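Local coordinates for lactate dehydrogenase (Eimeria maxima, PDB 6CT6) that catalyses the NADH-dependent interconversion of pyruvate and lactate, and is held here with NADH and the substrate analogue oxamate, at the interface of chains A and B. Residues are numbered along the deposited sequence; one frame, centred on the assembly and turned at random. Chains: chain A/B, Lactate dehydrogenase.

The interface of chains A and B. Residues chain A 158, 162, 165, 245, 248-249; chain B 55-56, 58-59.
B:Val59 pushes its two methyls between A:Ser162 and the pair A:Thr248 and A:Ser249. It sits at the end of helix 45-59 of chain B. That end packs against helices 157-172 and 244-258 of chain A, in the two-fold interface of the deposited pair, which probably matches a dimer contact of the lactate dehydrogenase tetramer.

This is the tight part. B:Val59 has the largest buried surface of the patch, 61 Å². B:Val59 CG1 lies anti to the backbone N (chi1 174°) and points to A:Thr248 CG2, 3.7 Å away. B:Val59 CG2 turns the other way and meets A:Ser162 CB at 3.5 Å, closer than usual for two carbons. The two serines beside it turn their hydroxyls back to their own helices. A:Ser162 OG bonds to A:Met158 O, and A:Ser249 OG to A:Ala245 O. Both serine hydroxyls thus find an acceptor in their own helix, while B:Val59 packs against them.

Polar bonds flank the valine. A:Thr248 OG1 donates to the amide oxygen B:Asn56 OD1 at 2.7 Å. The threonine hydroxyl lies in the plane of the amide carbonyl, and the two side chains cross at about a right angle. On the opposite flank, B:Ser58 OG donates to the backbone A:Ser162 O at 2.9 Å, on a lone pair.

The margins are looser. A:Ala245 CB touches B:His55 CB at 3.8 Å. A:Met158 CE comes no nearer than 4.0 Å to B:Val59 O. A:Arg165 hides just 10 Å². It bends at chi3 (44°) and brings its guanidinium to B:Ser58. The NH2 bond to B:Ser58 O is weak. A:Arg165 NH1 donates to the same B:Ser58 O at 3.0 Å from above the carbonyl plane, in a bent bond (137° at H), while B:Ser58 OG lies over one guanidinium face, toward the rim.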
loop_
_atom_site.group_PDB
_atom_site.type_symbol
_atom_site.label_atom_id
_atom_site.label_comp_id
_atom_site.label_asym_id
_atom_site.label_seq_id
_atom_site.Cartn_x
_atom_site.Cartn_y
_atom_site.Cartn_z
ATOM N N MET A 158 -3.354 -5.833 18.132
ATOM C CA MET A 158 -4.353 -5.320 17.198
ATOM C C MET A 158 -4.403 -6.172 15.934
ATOM O O MET A 158 -5.488 -6.439 15.399
ATOM C CB MET A 158 -4.050 -3.860 16.857
ATOM C CG MET A 158 -5.048 -3.208 15.900
ATOM S SD MET A 158 -6.748 -3.291 16.495
ATOM C CE MET A 158 -7.592 -2.242 15.310
ATOM N N SER A 162 -7.598 -8.548 15.028
ATOM C CA SER A 162 -8.316 -8.310 13.778
ATOM C C SER A 162 -8.496 -9.598 12.990
ATOM O O SER A 162 -9.491 -9.753 12.272
ATOM C CB SER A 162 -7.575 -7.277 12.929
ATOM O OG SER A 162 -7.622 -5.996 13.537
ATOM N N ARG A 165 -11.317 -11.544 14.758
ATOM C CA ARG A 165 -12.590 -10.903 14.450
ATOM C C ARG A 165 -13.044 -11.219 13.028
ATOM O O ARG A 165 -14.231 -11.473 12.792
ATOM C CB ARG A 165 -12.463 -9.397 14.659
ATOM C CG ARG A 165 -12.229 -8.999 16.112
ATOM C CD ARG A 165 -11.886 -7.525 16.241
ATOM N NE ARG A 165 -12.749 -6.700 15.399
ATOM C CZ ARG A 165 -12.332 -5.837 14.477
ATOM N NH1 ARG A 165 -11.041 -5.629 14.261
ATOM N NH2 ARG A 165 -13.226 -5.160 13.772
ATOM N N ALA A 245 -2.296 -5.495 6.934
ATOM C CA ALA A 245 -2.938 -5.398 8.244
ATOM C C ALA A 245 -1.970 -4.998 9.352
ATOM O O ALA A 245 -2.366 -4.200 10.219
ATOM C CB ALA A 245 -3.644 -6.717 8.583
ATOM N N THR A 248 -1.517 -1.084 8.967
ATOM C CA THR A 248 -2.714 -0.330 9.323
ATOM C C THR A 248 -2.974 -0.395 10.824
ATOM O O THR A 248 -3.379 0.601 11.430
ATOM C CB THR A 248 -3.912 -0.857 8.532
ATOM O OG1 THR A 248 -3.596 -0.850 7.133
ATOM C CG2 THR A 248 -5.153 0.000 8.766
ATOM N N SER A 249 -2.725 -1.552 11.441
ATOM C CA SER A 249 -2.886 -1.679 12.888
ATOM C C SER A 249 -2.041 -0.650 13.625
ATOM O O SER A 249 -2.529 0.038 14.531
ATOM C CB SER A 249 -2.517 -3.096 13.335
ATOM O OG SER A 249 -3.506 -4.040 12.952
ATOM N N HIS B 55 -7.785 -9.563 6.442
ATOM C CA HIS B 55 -7.488 -9.095 7.791
ATOM C C HIS B 55 -7.510 -7.574 7.858
ATOM O O HIS B 55 -8.052 -6.994 8.808
ATOM C CB HIS B 55 -6.128 -9.624 8.244
ATOM C CG HIS B 55 -6.024 -11.119 8.235
ATOM N ND1 HIS B 55 -4.814 -11.779 8.245
ATOM C CD2 HIS B 55 -6.978 -12.081 8.225
ATOM C CE1 HIS B 55 -5.027 -13.083 8.237
ATOM N NE2 HIS B 55 -6.332 -13.294 8.226
ATOM N N ASN B 56 -6.931 -6.908 6.856
ATOM C CA ASN B 56 -6.894 -5.448 6.861
ATOM C C ASN B 56 -8.299 -4.866 6.915
ATOM O O ASN B 56 -8.567 -3.934 7.684
ATOM C CB ASN B 56 -6.152 -4.931 5.628
ATOM C CG ASN B 56 -6.024 -3.423 5.623
ATOM O OD1 ASN B 56 -5.184 -2.863 6.326
ATOM N ND2 ASN B 56 -6.868 -2.756 4.839
ATOM N N SER B 58 -10.870 -6.042 8.283
ATOM C CA SER B 58 -11.312 -6.145 9.670
ATOM C C SER B 58 -10.636 -5.094 10.544
ATOM O O SER B 58 -11.270 -4.524 11.444
ATOM C CB SER B 58 -11.034 -7.555 10.194
ATOM O OG SER B 58 -11.429 -7.696 11.546
ATOM N N VAL B 59 -9.350 -4.823 10.299
ATOM C CA VAL B 59 -8.661 -3.762 11.035
ATOM C C VAL B 59 -9.440 -2.455 10.933
ATOM O O VAL B 59 -9.557 -1.710 11.913
ATOM C CB VAL B 59 -7.215 -3.594 10.525
ATOM C CG1 VAL B 59 -6.541 -2.391 11.193
ATOM C CG2 VAL B 59 -6.389 -4.864 10.760
#